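Local coordinates for protein enzyme subtilase SubTY from Bacillus sp. TY145 (Bacillus sp., PDB 5FFN) that catalyses peptide-bond hydrolysis as a subtilisin-like serine protease that binds calcium and sodium ions, probably for stability, and is held here in complex with chymotrypsin inhibitor CI2A, at residues I178-L184 against Q222-I226; A187-L193 against I226-G232; R283-I289 against F305-K311. One frame throughout, in Å; residues are numbered along the deposited sequence.

In the fold
All three contacts lie in the later part of the subtilase chain. Contacts 1 and 2 interlock: their segments alternate in sequence, they share I226 and the sodium ion with two of its waters, and their centres lie 11 Å apart. Contact 2 pairs strands 188-194 and 228-231 in the large sheet, while contact 1 joins the loops that lead into them. Contact 3, opening after both have closed, packs the end of helix 273-286 against the C-terminal tail, 11 Å from contact 2 and 19 Å from contact 1 between centres. The tail borders strand 228-231 through F305 and G306. Sodium and two calcium ions bind the loops beside this part of the sheet, consistent with metal-dependent stability.

Contact 1. Residues I178-L184 against Q222-I226. With NA (sodium ion), chain E; CA (calcium ion), chain C.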
loop_
_atom_site.group_PDB
_atom_site.type_symbol
_atom_site.label_atom_id
_atom_site.label_comp_id
_atom_site.label_asym_id
_atom_site.label_seq_id
_atom_site.Cartn_x
_atom_site.Cartn_y
_atom_site.Cartn_z
ATOM N N ILE A 178 11.417 -6.819 4.209
ATOM C CA ILE A 178 10.085 -6.915 3.564
ATOM C C ILE A 178 9.080 -7.522 4.552
ATOM O O ILE A 178 9.416 -8.456 5.294
ATOM C CB ILE A 178 10.188 -7.721 2.225
ATOM C CG1 ILE A 178 8.878 -7.665 1.420
ATOM C CG2 ILE A 178 10.598 -9.150 2.490
ATOM C CD1 ILE A 178 8.987 -8.346 0.018
ATOM N N GLY A 179 7.876 -6.984 4.590
ATOM C CA GLY A 179 6.778 -7.561 5.384
ATOM C C GLY A 179 5.691 -8.217 4.529
ATOM O O GLY A 179 5.863 -8.485 3.328
ATOM N N PHE A 180 4.602 -8.513 5.196
ATOM C CA PHE A 180 3.523 -9.361 4.691
ATOM C C PHE A 180 2.180 -8.663 4.917
ATOM O O PHE A 180 1.986 -8.034 5.957
ATOM C CB PHE A 180 3.571 -10.735 5.399
ATOM C CG PHE A 180 4.827 -11.478 5.092
ATOM C CD1 PHE A 180 5.991 -11.218 5.829
ATOM C CD2 PHE A 180 4.888 -12.353 4.004
ATOM C CE1 PHE A 180 7.198 -11.855 5.482
ATOM C CE2 PHE A 180 6.082 -12.997 3.672
ATOM C CZ PHE A 180 7.234 -12.737 4.410
ATOM N N PRO A 181 1.225 -8.841 3.992
ATOM C CA PRO A 181 1.272 -9.819 2.883
ATOM C C PRO A 181 2.087 -9.508 1.641
ATOM O O PRO A 181 2.138 -10.350 0.752
ATOM C CB PRO A 181 -0.232 -9.940 2.492
ATOM C CG PRO A 181 -0.741 -8.642 2.774
ATOM C CD PRO A 181 -0.086 -8.174 4.043
ATOM N N GLY A 182 2.684 -8.315 1.536
ATOM C CA GLY A 182 3.509 -7.980 0.376
ATOM C C GLY A 182 4.477 -9.074 -0.039
ATOM O O GLY A 182 4.554 -9.416 -1.221
ATOM N N GLY A 183 5.201 -9.627 0.951
ATOM C CA GLY A 183 6.223 -10.645 0.750
ATOM C C GLY A 183 5.739 -12.034 0.351
ATOM O O GLY A 183 6.563 -12.936 0.127
ATOM N N LEU A 184 4.426 -12.219 0.249
ATOM C CA LEU A 184 3.866 -13.504 -0.221
ATOM C C LEU A 184 4.096 -13.703 -1.709
ATOM O O LEU A 184 4.068 -12.741 -2.496
ATOM C CB LEU A 184 2.390 -13.628 0.084
ATOM C CG LEU A 184 2.047 -13.540 1.565
ATOM C CD1 LEU A 184 0.529 -13.385 1.724
ATOM C CD2 LEU A 184 2.613 -14.763 2.353
ATOM N N GLN A 222 9.899 -15.049 -5.677
ATOM C CA GLN A 222 9.797 -15.929 -4.511
ATOM C C GLN A 222 9.241 -15.128 -3.333
ATOM O O GLN A 222 9.071 -13.902 -3.399
ATOM C CB GLN A 222 11.158 -16.565 -4.148
ATOM C CG GLN A 222 11.708 -17.551 -5.210
ATOM C CD GLN A 222 12.518 -16.902 -6.337
ATOM O OE1 GLN A 222 13.189 -15.882 -6.149
ATOM N NE2 GLN A 222 12.469 -17.519 -7.522
ATOM N N GLU A 223 8.872 -15.842 -2.279
ATOM C CA GLU A 223 8.529 -15.186 -1.031
ATOM C C GLU A 223 9.696 -14.282 -0.590
ATOM O O GLU A 223 10.866 -14.660 -0.736
ATOM C CB GLU A 223 8.206 -16.228 0.024
ATOM C CG GLU A 223 7.603 -15.672 1.266
ATOM C CD GLU A 223 6.999 -16.771 2.140
ATOM O OE1 GLU A 223 5.789 -17.032 2.070
ATOM O OE2 GLU A 223 7.777 -17.342 2.889
ATOM N N ARG A 224 9.351 -13.068 -0.129
ATOM C CA ARG A 224 10.293 -12.041 0.381
ATOM C C ARG A 224 10.978 -11.267 -0.778
ATOM O O ARG A 224 11.945 -10.543 -0.553
ATOM C CB ARG A 224 11.327 -12.612 1.360
ATOM C CG ARG A 224 10.745 -13.410 2.529
ATOM C CD ARG A 224 11.851 -13.735 3.546
ATOM N NE ARG A 224 12.229 -12.556 4.315
ATOM C CZ ARG A 224 11.591 -12.140 5.406
ATOM N NH1 ARG A 224 10.551 -12.800 5.898
ATOM N NH2 ARG A 224 11.990 -11.034 6.014
ATOM N N ASP A 225 10.412 -11.332 -1.992
ATOM C CA ASP A 225 10.928 -10.530 -3.078
ATOM C C ASP A 225 10.056 -9.296 -3.303
ATOM O O ASP A 225 8.818 -9.367 -3.334
ATOM C CB ASP A 225 10.963 -11.296 -4.399
ATOM C CG ASP A 225 12.037 -12.376 -4.464
ATOM O OD1 ASP A 225 12.887 -12.490 -3.580
ATOM O OD2 ASP A 225 11.965 -13.121 -5.446
ATOM N N ILE A 226 10.717 -8.159 -3.498
ATOM C CA ILE A 226 10.045 -6.950 -3.972
ATOM C C ILE A 226 9.698 -7.141 -5.447
ATOM O O ILE A 226 10.459 -7.704 -6.209
ATOM C CB ILE A 226 10.953 -5.652 -3.879
ATOM C CG1 ILE A 226 11.457 -5.490 -2.447
ATOM C CG2 ILE A 226 10.265 -4.424 -4.443
ATOM C CD1 ILE A 226 10.335 -5.148 -1.462
HETATM NA NA NA E . 5.098 -10.782 -3.007
HETATM CA CA CA C . 13.481 -13.727 -7.122
HETATM O O HOH W 1 7.247 -11.536 -2.646
HETATM O O HOH W 2 6.173 -9.559 -4.755
HETATM O O HOH W 3 13.346 -11.509 -7.771
#
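I178 opens the contact with an extended side chain (chi1 and chi2 both t) directed at the second loop. Its CG2 lies 3.6 Å from R224 CA and over one face of the R224 guanidinium, while I178 CD1 reaches I226 CD1 at 3.8 Å. G179 O accepts from G183 N at 2.7 Å. The F180 ring presents its edge to the second segment, with F180 CE2 3.9 Å from E223 CG and F180 CE1 3.5 Å from R224 NH1; R224 itself hydrogen-bonds through NE to N176. A cis peptide precedes P181, which starts a type I turn ending at L184, closed by L184 N to P181 O at 3.0 Å. The turn brings G182 O and L184 O to 2.3 Å each from the sodium ion. Between them, G183 O accepts from R224 N (2.8 Å, 162°), the sole direct hydrogen bond linking the segments, and takes a CA-H...O contact from E223 CA at 3.2 Å. L184 CD2 approaches E223 OE1 at 3.9 Å, an oxygen that forms a salt bridge with K146.

Opposite this turn stands the type II turn Q222-D225. Water 1 donates to Q222 O (3.1 Å) and D225 O (2.8 Å), and water 2 also donates to D225 O (3.0 Å). Both waters are ligands of the sodium ion. Meanwhile Q222 OE1 and D225 OD2 bind calcium at 2.4 and 2.3 Å. One short turn therefore serves two cations, calcium directly and sodium through water, which is consistent with metal-dependent stabilisation of these loops.

Contact 2. Residues A187-L193 against I226-G232; sequences AVAVAAL and IEVSAPG. With NA (sodium ion), chain E.
This is a parallel strand pairing in the buried part of the subtilase sheet, joining strand 188-194 to strand 228-231. The axes of the short segments approach to 4.4 Å and diverge by 41° (signed crossing angle -41°). Parallel bridges pair V190 with V228 (CA-CA 5.2 Å), A191 with S229 (4.5 Å), A192 with A230 (5.4 Å) and L193 with P231 (4.7 Å). Hydrogen bonds alternate in direction: V228 N to A189 O 3.3 Å, A191 N to V228 O 2.9 Å, A230 N to A191 O 3.1 Å, L193 N to A230 O 2.8 Å and G232 N to L193 O 2.8 Å. E227, at phi/psi -101/-51, breaks the extended run, so that E227 N also donates to A189 O (3.0 Å).

V190 (t), V228 (m), A192 and A230 share one sheet face, with V190 CG2 to V228 CG2 at 4.0 Å; helix 250-267 covers V190, A192 and A230. A191, S229, L193 and P231 occupy the other face, where L193 (m, t) sets CD2 3.7 Å from S229 CB. A CB on G232 would collide with A192 CB.

At the N-terminal end, A187 O binds sodium at 2.4 Å. Water 2 accepts from A189 N (3.1 Å) and donates to E227 OE1 (2.9 Å), while E227 OE2 meets R277 and Q281 of helix 273-286. This water is also a sodium ligand. Parallel pairing covered by helices is the core arrangement of the subtilase alpha/beta fold, though not unique to it, here with a sodium site at the entrance to a strand.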
loop_
_atom_site.group_PDB
_atom_site.type_symbol
_atom_site.label_atom_id
_atom_site.label_comp_id
_atom_site.label_asym_id
_atom_site.label_seq_id
_atom_site.Cartn_x
_atom_site.Cartn_y
_atom_site.Cartn_z
ATOM N N ALA A 187 1.253 -12.160 -3.870
ATOM C CA ALA A 187 0.932 -10.729 -3.754
ATOM C C ALA A 187 2.045 -9.945 -4.444
ATOM O O ALA A 187 3.207 -10.308 -4.333
ATOM C CB ALA A 187 0.807 -10.322 -2.336
ATOM N N VAL A 188 1.679 -8.865 -5.132
ATOM C CA VAL A 188 2.649 -7.941 -5.729
ATOM C C VAL A 188 3.150 -6.962 -4.639
ATOM O O VAL A 188 2.400 -6.084 -4.230
ATOM C CB VAL A 188 2.008 -7.140 -6.883
ATOM C CG1 VAL A 188 3.002 -6.155 -7.453
ATOM C CG2 VAL A 188 1.466 -8.097 -7.946
ATOM N N ALA A 189 4.405 -7.128 -4.209
ATOM C CA ALA A 189 5.049 -6.267 -3.174
ATOM C C ALA A 189 5.488 -4.979 -3.825
ATOM O O ALA A 189 6.286 -4.983 -4.798
ATOM C CB ALA A 189 6.279 -6.962 -2.557
ATOM N N VAL A 190 5.057 -3.863 -3.265
ATOM C CA VAL A 190 5.344 -2.580 -3.861
ATOM C C VAL A 190 6.284 -1.756 -2.945
ATOM O O VAL A 190 5.941 -1.447 -1.781
ATOM C CB VAL A 190 4.076 -1.787 -4.166
ATOM C CG1 VAL A 190 4.432 -0.454 -4.864
ATOM C CG2 VAL A 190 3.119 -2.565 -5.045
ATOM N N ALA A 191 7.461 -1.451 -3.491
ATOM C CA ALA A 191 8.456 -0.564 -2.834
ATOM C C ALA A 191 8.115 0.900 -3.124
ATOM O O ALA A 191 7.454 1.192 -4.111
ATOM C CB ALA A 191 9.882 -0.869 -3.366
ATOM N N ALA A 192 8.621 1.823 -2.291
ATOM C CA ALA A 192 8.299 3.249 -2.418
ATOM C C ALA A 192 9.518 3.995 -3.014
ATOM O O ALA A 192 10.641 3.924 -2.458
ATOM C CB ALA A 192 7.977 3.851 -1.053
ATOM N N LEU A 193 9.249 4.698 -4.110
ATOM C CA LEU A 193 10.147 5.697 -4.685
ATOM C C LEU A 193 9.896 7.064 -4.010
ATOM O O LEU A 193 8.772 7.408 -3.661
ATOM C CB LEU A 193 9.936 5.864 -6.184
ATOM C CG LEU A 193 10.066 4.597 -7.067
ATOM C CD1 LEU A 193 9.663 4.824 -8.493
ATOM C CD2 LEU A 193 11.463 4.089 -6.930
ATOM N N ILE A 226 10.717 -8.159 -3.498
ATOM C CA ILE A 226 10.045 -6.950 -3.972
ATOM C C ILE A 226 9.698 -7.141 -5.447
ATOM O O ILE A 226 10.459 -7.704 -6.209
ATOM C CB ILE A 226 10.953 -5.652 -3.879
ATOM C CG1 ILE A 226 11.457 -5.490 -2.447
ATOM C CG2 ILE A 226 10.265 -4.424 -4.443
ATOM C CD1 ILE A 226 10.335 -5.148 -1.462
ATOM N N GLU A 227 8.536 -6.697 -5.846
ATOM C CA GLU A 227 8.117 -6.879 -7.265
ATOM C C GLU A 227 8.293 -5.615 -8.137
ATOM O O GLU A 227 8.888 -5.663 -9.213
ATOM C CB GLU A 227 6.689 -7.414 -7.294
ATOM C CG GLU A 227 6.225 -7.930 -8.644
ATOM C CD GLU A 227 5.211 -9.086 -8.502
ATOM O OE1 GLU A 227 5.151 -9.729 -7.422
ATOM O OE2 GLU A 227 4.489 -9.359 -9.471
ATOM N N VAL A 228 7.776 -4.492 -7.665
ATOM C CA VAL A 228 7.773 -3.262 -8.428
ATOM C C VAL A 228 7.916 -2.109 -7.435
ATOM O O VAL A 228 7.711 -2.294 -6.232
ATOM C CB VAL A 228 6.488 -3.084 -9.263
ATOM C CG1 VAL A 228 6.392 -4.172 -10.330
ATOM C CG2 VAL A 228 5.277 -2.977 -8.356
ATOM N N SER A 229 8.231 -0.947 -7.990
ATOM C CA SER A 229 8.379 0.277 -7.244
ATOM C C SER A 229 7.427 1.334 -7.811
ATOM O O SER A 229 7.097 1.319 -9.018
ATOM C CB SER A 229 9.795 0.789 -7.384
ATOM O OG SER A 229 10.711 -0.134 -6.850
ATOM N N ALA A 230 6.962 2.244 -6.936
ATOM C CA ALA A 230 6.083 3.352 -7.368
ATOM C C ALA A 230 6.210 4.535 -6.387
ATOM O O ALA A 230 6.724 4.368 -5.283
ATOM C CB ALA A 230 4.638 2.904 -7.506
ATOM N N PRO A 231 5.751 5.737 -6.814
ATOM C CA PRO A 231 5.794 6.937 -5.972
ATOM C C PRO A 231 5.176 6.698 -4.592
ATOM O O PRO A 231 4.000 6.275 -4.485
ATOM C CB PRO A 231 4.966 7.977 -6.757
ATOM C CG PRO A 231 5.176 7.587 -8.191
ATOM C CD PRO A 231 5.164 6.034 -8.138
ATOM N N GLY A 232 5.976 6.931 -3.546
ATOM C CA GLY A 232 5.540 6.670 -2.187
ATOM C C GLY A 232 5.885 7.716 -1.135
ATOM O O GLY A 232 5.384 7.626 -0.030
HETATM NA NA NA E . 5.098 -10.782 -3.007
HETATM O O HOH W 2 6.173 -9.559 -4.755
HETATM O O HOH W 1 7.247 -11.536 -2.646
#

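Contact 3. Residues R283-I289 against F305-K311. With CA (calcium ion), chain D.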
loop_
_atom_site.group_PDB
_atom_site.type_symbol
_atom_site.label_atom_id
_atom_site.label_comp_id
_atom_site.label_asym_id
_atom_site.label_seq_id
_atom_site.Cartn_x
_atom_site.Cartn_y
_atom_site.Cartn_z
ATOM N N ARG A 283 6.392 -4.172 -17.803
ATOM C CA ARG A 283 6.480 -2.698 -17.785
ATOM C C ARG A 283 7.546 -2.237 -16.795
ATOM O O ARG A 283 8.263 -1.260 -17.054
ATOM C CB ARG A 283 5.136 -2.077 -17.449
ATOM C CG ARG A 283 4.118 -2.134 -18.630
ATOM C CD ARG A 283 2.838 -1.500 -18.215
ATOM N NE ARG A 283 1.814 -1.585 -19.275
ATOM C CZ ARG A 283 0.929 -0.635 -19.566
ATOM N NH1 ARG A 283 0.935 0.535 -18.961
ATOM N NH2 ARG A 283 0.009 -0.854 -20.488
ATOM N N ALA A 284 7.624 -2.914 -15.651
ATOM C CA ALA A 284 8.594 -2.539 -14.617
ATOM C C ALA A 284 10.000 -2.560 -15.204
ATOM O O ALA A 284 10.835 -1.684 -14.949
ATOM C CB ALA A 284 8.491 -3.501 -13.397
ATOM N N LYS A 285 10.242 -3.569 -16.024
ATOM C CA LYS A 285 11.558 -3.821 -16.584
ATOM C C LYS A 285 11.952 -2.754 -17.576
ATOM O O LYS A 285 13.138 -2.606 -17.836
ATOM C CB LYS A 285 11.613 -5.216 -17.214
ATOM C CG LYS A 285 11.486 -6.372 -16.242
ATOM C CD LYS A 285 11.412 -7.653 -17.016
ATOM C CE LYS A 285 11.006 -8.828 -16.253
ATOM N NZ LYS A 285 11.214 -10.055 -17.167
ATOM N N VAL A 286 10.983 -2.056 -18.163
ATOM C CA VAL A 286 11.255 -0.957 -19.063
ATOM C C VAL A 286 11.982 0.156 -18.288
ATOM O O VAL A 286 12.866 0.809 -18.866
ATOM C CB VAL A 286 9.992 -0.418 -19.743
ATOM C CG1 VAL A 286 10.316 0.744 -20.699
ATOM C CG2 VAL A 286 9.344 -1.593 -20.540
ATOM N N TYR A 287 11.589 0.345 -17.015
ATOM C CA TYR A 287 12.168 1.366 -16.145
ATOM C C TYR A 287 12.884 0.725 -14.974
ATOM O O TYR A 287 12.418 0.725 -13.839
ATOM C CB TYR A 287 11.101 2.376 -15.727
ATOM C CG TYR A 287 10.542 3.104 -16.904
ATOM C CD1 TYR A 287 11.261 4.126 -17.511
ATOM C CD2 TYR A 287 9.339 2.700 -17.521
ATOM C CE1 TYR A 287 10.801 4.769 -18.616
ATOM C CE2 TYR A 287 8.867 3.367 -18.639
ATOM C CZ TYR A 287 9.614 4.408 -19.180
ATOM O OH TYR A 287 9.220 5.102 -20.284
ATOM N N ASP A 288 14.044 0.149 -15.276
ATOM C CA ASP A 288 14.955 -0.384 -14.287
ATOM C C ASP A 288 15.268 0.723 -13.258
ATOM O O ASP A 288 15.533 1.848 -13.649
ATOM C CB ASP A 288 16.238 -0.846 -14.982
ATOM C CG ASP A 288 17.184 -1.640 -14.072
ATOM O OD1 ASP A 288 16.818 -2.008 -12.921
ATOM O OD2 ASP A 288 18.334 -1.935 -14.520
ATOM N N ILE A 289 15.156 0.448 -11.968
ATOM C CA ILE A 289 15.531 1.453 -10.927
ATOM C C ILE A 289 16.915 1.122 -10.396
ATOM O O ILE A 289 17.231 -0.038 -10.053
ATOM C CB ILE A 289 14.448 1.522 -9.804
ATOM C CG1 ILE A 289 13.101 1.981 -10.381
ATOM C CG2 ILE A 289 14.893 2.351 -8.586
ATOM C CD1 ILE A 289 12.975 3.536 -10.734
ATOM N N PHE A 305 11.684 -5.430 -9.894
ATOM C CA PHE A 305 11.845 -5.491 -11.314
ATOM C C PHE A 305 11.966 -4.114 -11.936
ATOM O O PHE A 305 12.446 -3.993 -13.062
ATOM C CB PHE A 305 10.661 -6.189 -12.006
ATOM C CG PHE A 305 10.528 -7.688 -11.752
ATOM C CD1 PHE A 305 11.172 -8.335 -10.698
ATOM C CD2 PHE A 305 9.646 -8.438 -12.544
ATOM C CE1 PHE A 305 10.991 -9.722 -10.452
ATOM C CE2 PHE A 305 9.479 -9.803 -12.312
ATOM C CZ PHE A 305 10.124 -10.445 -11.281
ATOM N N GLY A 306 11.559 -3.082 -11.204
ATOM C CA GLY A 306 11.632 -1.734 -11.719
ATOM C C GLY A 306 10.362 -0.983 -11.415
ATOM O O GLY A 306 9.606 -1.301 -10.474
ATOM N N TYR A 307 10.129 0.021 -12.233
ATOM C CA TYR A 307 9.031 0.970 -12.076
ATOM C C TYR A 307 8.033 0.904 -13.234
ATOM O O TYR A 307 8.272 1.502 -14.290
ATOM C CB TYR A 307 9.652 2.369 -11.954
ATOM C CG TYR A 307 8.701 3.539 -11.825
ATOM C CD1 TYR A 307 7.343 3.369 -11.489
ATOM C CD2 TYR A 307 9.174 4.865 -12.004
ATOM C CE1 TYR A 307 6.466 4.447 -11.379
ATOM C CE2 TYR A 307 8.325 5.960 -11.857
ATOM C CZ TYR A 307 6.955 5.746 -11.520
ATOM O OH TYR A 307 6.055 6.782 -11.406
ATOM N N PRO A 308 6.889 0.213 -13.040
ATOM C CA PRO A 308 5.904 0.109 -14.142
ATOM C C PRO A 308 5.133 1.425 -14.306
ATOM O O PRO A 308 4.674 2.047 -13.311
ATOM C CB PRO A 308 4.970 -1.000 -13.676
ATOM C CG PRO A 308 4.985 -0.856 -12.134
ATOM C CD PRO A 308 6.378 -0.396 -11.796
ATOM N N ARG A 309 5.008 1.846 -15.545
ATOM C CA ARG A 309 4.381 3.117 -15.866
ATOM C C ARG A 309 3.357 3.017 -16.979
ATOM O O ARG A 309 3.236 1.994 -17.664
ATOM C CB ARG A 309 5.498 4.110 -16.211
ATOM C CG ARG A 309 6.573 4.246 -15.156
ATOM C CD ARG A 309 7.759 5.112 -15.564
ATOM N NE ARG A 309 7.526 6.544 -15.350
ATOM C CZ ARG A 309 8.470 7.462 -15.586
ATOM N NH1 ARG A 309 9.656 7.090 -16.064
ATOM N NH2 ARG A 309 8.265 8.745 -15.328
ATOM N N VAL A 310 2.634 4.111 -17.210
ATOM C CA VAL A 310 1.660 4.172 -18.321
ATOM C C VAL A 310 2.373 4.036 -19.660
ATOM O O VAL A 310 1.896 3.378 -20.578
ATOM C CB VAL A 310 0.828 5.501 -18.243
ATOM C CG1 VAL A 310 -0.077 5.680 -19.465
ATOM C CG2 VAL A 310 -0.017 5.491 -16.990
ATOM N N LYS A 311 3.503 4.720 -19.753
ATOM C CA LYS A 311 4.390 4.612 -20.912
ATOM C C LYS A 311 5.820 4.885 -20.491
ATOM O O LYS A 311 6.064 5.340 -19.369
ATOM C CB LYS A 311 3.954 5.626 -21.976
ATOM C CG LYS A 311 3.841 7.072 -21.488
ATOM C CD LYS A 311 3.594 8.014 -22.681
ATOM C CE LYS A 311 3.873 9.456 -22.305
ATOM N NZ LYS A 311 3.358 10.396 -23.350
ATOM O OXT LYS A 311 6.774 4.653 -21.266
HETATM CA CA CA D . 17.223 -2.333 -10.586
HETATM O O HOH W 4 6.606 0.897 -17.883
HETATM O O HOH W 5 15.048 -4.111 -13.699
HETATM O O HOH W 6 14.810 -2.384 -10.559
#
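Backbone polar contacts centre on Y307 N, which donates to Y287 O (2.9 Å, 153°) and weakly to A284 O (3.3 Å, 120°). Alongside, G306 CA makes a CA-H...O contact with A284 O at 3.3 Å; any CB on G306 would clash with A284 O and Y287 O, and its phi/psi of 136/-156 itself calls for glycine. Side chains fasten the chain end: R283 NH1 donates to R309 O (3.0 Å), and Y287 OH to the C-terminal K311 OXT (2.7 Å).

One face of the Y287 ring carries R309, with CD 3.7 Å from the ring centroid (CH-pi) and CZ 4.7 Å from it (cation-pi), while R309 NH2 hydrogen-bonds to S13 O. Apolar contacts add A284 CB to F305 CB and I289 CD1 to Y307 CB, both at 3.7 Å.

Water 4 bridges R283 O (2.8 Å) and R309 N (3.0 Å). D288 OD1 and I289 O each bind calcium at 2.4 Å, in a site completed by G296, G298, D300 and water 6.

The contact thus lays the tail against the last residues of helix 273-286: P308 and V310 rest on L260 of helix 250-267, A284 and P308 touch V228 of strand 228-231, and I289 packs on strand 201-204.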